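Local coordinates for acetamidase (Bacillus halodurans, PDB 2II1), which binds calcium ions and probably hydrolyses carbon-nitrogen bonds in linear amides, at residues D36-S39 against D40-N44. Numbering follows the deposited sequence.
Sequences DCFS and DQITN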
ATOM      1  N   ASP A  36      18.424   5.639 -19.043  1.00 16.54           N
ATOM      2  CA  ASP A  36      18.125   5.240 -17.652  1.00 16.71           C
ATOM      3  C   ASP A  36      18.212   6.489 -16.800  1.00 17.14           C
ATOM      4  O   ASP A  36      18.649   7.526 -17.319  1.00 12.40           O
ATOM      5  CB  ASP A  36      19.015   4.088 -17.133  1.00 15.82           C
ATOM      6  CG  ASP A  36      20.470   4.487 -16.838  1.00 17.68           C
ATOM      7  OD1 ASP A  36      20.787   5.676 -16.657  1.00 24.19           O
ATOM      8  OD2 ASP A  36      21.324   3.577 -16.751  1.00 20.22           O
ATOM      9  N   CYS A  37      17.784   6.436 -15.532  1.00 16.40           N
ATOM     10  CA  CYS A  37      17.703   7.699 -14.766  1.00 17.91           C
ATOM     11  C   CYS A  37      19.053   8.249 -14.326  1.00 15.28           C
ATOM     12  O   CYS A  37      19.108   9.316 -13.723  1.00 14.23           O
ATOM     13  CB  CYS A  37      16.663   7.685 -13.622  1.00 21.26           C
ATOM     14  SG  CYS A  37      16.989   6.706 -12.225  1.00 29.12           S
ATOM     15  N   PHE A  38      20.132   7.542 -14.646  1.00 17.18           N
ATOM     16  CA  PHE A  38      21.483   8.108 -14.532  1.00 16.62           C
ATOM     17  C   PHE A  38      22.012   8.674 -15.845  1.00 15.75           C
ATOM     18  O   PHE A  38      23.198   9.030 -15.912  1.00 18.65           O
ATOM     19  CB  PHE A  38      22.470   7.054 -14.022  1.00 16.27           C
ATOM     20  CG  PHE A  38      21.978   6.326 -12.833  1.00 14.35           C
ATOM     21  CD1 PHE A  38      21.885   6.981 -11.604  1.00 15.96           C
ATOM     22  CD2 PHE A  38      21.556   4.998 -12.942  1.00 17.75           C
ATOM     23  CE1 PHE A  38      21.400   6.329 -10.481  1.00 18.48           C
ATOM     24  CE2 PHE A  38      21.068   4.315 -11.815  1.00 25.21           C
ATOM     25  CZ  PHE A  38      20.996   4.978 -10.579  1.00 21.33           C
ATOM     26  N   SER A  39      21.152   8.769 -16.866  1.00 14.98           N
ATOM     27  CA  SER A  39      21.590   9.083 -18.244  1.00 15.27           C
ATOM     28  C   SER A  39      22.671   8.104 -18.710  1.00 15.92           C
ATOM     29  O   SER A  39      23.619   8.480 -19.402  1.00 14.52           O
ATOM     30  CB  SER A  39      22.100  10.536 -18.364  1.00 14.85           C
ATOM     31  OG  SER A  39      21.064  11.475 -18.614  1.00 16.61           O
ATOM     32  N   ASP A  40      22.527   6.846 -18.309  1.00 16.57           N
ATOM     33  CA  ASP A  40      23.397   5.744 -18.752  1.00 16.71           C
ATOM     34  C   ASP A  40      24.882   5.888 -18.278  1.00 14.74           C
ATOM     35  O   ASP A  40      25.824   5.304 -18.867  1.00 11.59           O
ATOM     36  CB  ASP A  40      23.261   5.567 -20.286  1.00 18.70           C
ATOM     37  CG  ASP A  40      21.796   5.370 -20.749  1.00 23.69           C
ATOM     38  OD1 ASP A  40      20.955   4.813 -20.004  1.00 18.58           O
ATOM     39  OD2 ASP A  40      21.478   5.766 -21.890  1.00 25.72           O
ATOM     40  N   GLN A  41      25.074   6.650 -17.192  1.00 12.04           N
ATOM     41  CA  GLN A  41      26.408   6.969 -16.684  1.00 13.33           C
ATOM     42  C   GLN A  41      27.077   5.826 -15.934  1.00 15.49           C
ATOM     43  O   GLN A  41      28.307   5.737 -15.915  1.00 17.83           O
ATOM     44  CB  GLN A  41      26.356   8.188 -15.774  1.00 14.46           C
ATOM     45  CG  GLN A  41      26.072   9.463 -16.534  1.00 12.47           C
ATOM     46  CD  GLN A  41      26.100  10.665 -15.644  1.00 13.60           C
ATOM     47  OE1 GLN A  41      27.170  11.142 -15.303  1.00 13.38           O
ATOM     48  NE2 GLN A  41      24.929  11.146 -15.241  1.00 17.08           N
ATOM     49  N   ILE A  42      26.278   4.974 -15.294  1.00 15.88           N
ATOM     50  CA  ILE A  42      26.803   3.837 -14.562  1.00 15.26           C
ATOM     51  C   ILE A  42      26.754   2.587 -15.447  1.00 16.27           C
ATOM     52  O   ILE A  42      25.680   2.092 -15.784  1.00 16.07           O
ATOM     53  CB  ILE A  42      26.032   3.617 -13.242  1.00 16.46           C
ATOM     54  CG1 ILE A  42      25.849   4.963 -12.513  1.00 14.21           C
ATOM     55  CG2 ILE A  42      26.767   2.613 -12.358  1.00 18.29           C
ATOM     56  CD1 ILE A  42      25.426   4.869 -11.067  1.00 12.28           C
ATOM     57  N   THR A  43      27.935   2.100 -15.828  1.00 16.65           N
ATOM     58  CA  THR A  43      28.083   0.907 -16.674  1.00 16.39           C
ATOM     59  C   THR A  43      28.886  -0.230 -16.012  1.00 16.82           C
ATOM     60  O   THR A  43      29.062  -1.299 -16.601  1.00 13.76           O
ATOM     61  CB  THR A  43      28.850   1.295 -17.933  1.00 17.05           C
ATOM     62  OG1 THR A  43      30.127   1.795 -17.535  1.00 11.85           O
ATOM     63  CG2 THR A  43      28.100   2.384 -18.725  1.00 16.27           C
ATOM     64  N   ASN A  44      29.358   0.008 -14.793  1.00 18.01           N
ATOM     65  CA  ASN A  44      30.316  -0.858 -14.109  1.00 19.81           C
ATOM     66  C   ASN A  44      30.084  -0.827 -12.587  1.00 19.40           C
ATOM     67  O   ASN A  44      29.777   0.223 -12.036  1.00 20.92           O
ATOM     68  CB  ASN A  44      31.739  -0.428 -14.507  1.00 20.42           C
ATOM     69  CG  ASN A  44      32.711  -0.394 -13.345  1.00 27.30           C
ATOM     70  OD1 ASN A  44      32.987   0.671 -12.797  1.00 35.84           O
ATOM     71  ND2 ASN A  44      33.259  -1.558 -12.977  1.00 30.38           N
TER
HETATM   72  O   HOH W   1      23.710   3.998 -15.698  1.00 24.13           O
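Asp36 and Asp40 grip each other's backbone across two overlapping beta turns, type I from Asp36 to Ser39 and type I' from Phe38 to Gln41, in the loop between strands 28-34 and 60-67. Asp36 N donates a nearly straight bond (172°) to Asp40 OD1 at 2.8 Å, and Asp40 N returns one to Asp36 OD1 at 2.7 Å. Each donor comes from above the carboxylate it meets. Asp36 is swung to chi1 73°, with CG between its own N and carbonyl carbon, which turns the carboxylate back over the turn; OD1 also takes a weak bond from Phe38 N. The carboxylate planes of Asp36 and Asp40 stand 70° apart, with Asp36 OD1 and Asp40 OD1 3.5 Å from each other, a closeness the backbone N-H groups probably offset. A water donates to Asp36 OD2 and Ile42 O and accepts from Ile42 N. An alanine in place of Asp36 would probably leave Asp40 N without its acceptor and cost this water bridge one end. Equally tight, Ile42 CD1 sits over the centre of the Phe38 ring, 4.1 Å from its centroid, in a CH-pi contact; the Phe38 side chain also touches Glu198, a calcium ligand. Toward solvent the contact is bordered by the partly exposed Asp40 and Gln41. Phe38 O accepts from Gln41 N (3.3 Å) on one face of its carbonyl plane and from Gln41 NE2 (2.8 Å) on the opposite face.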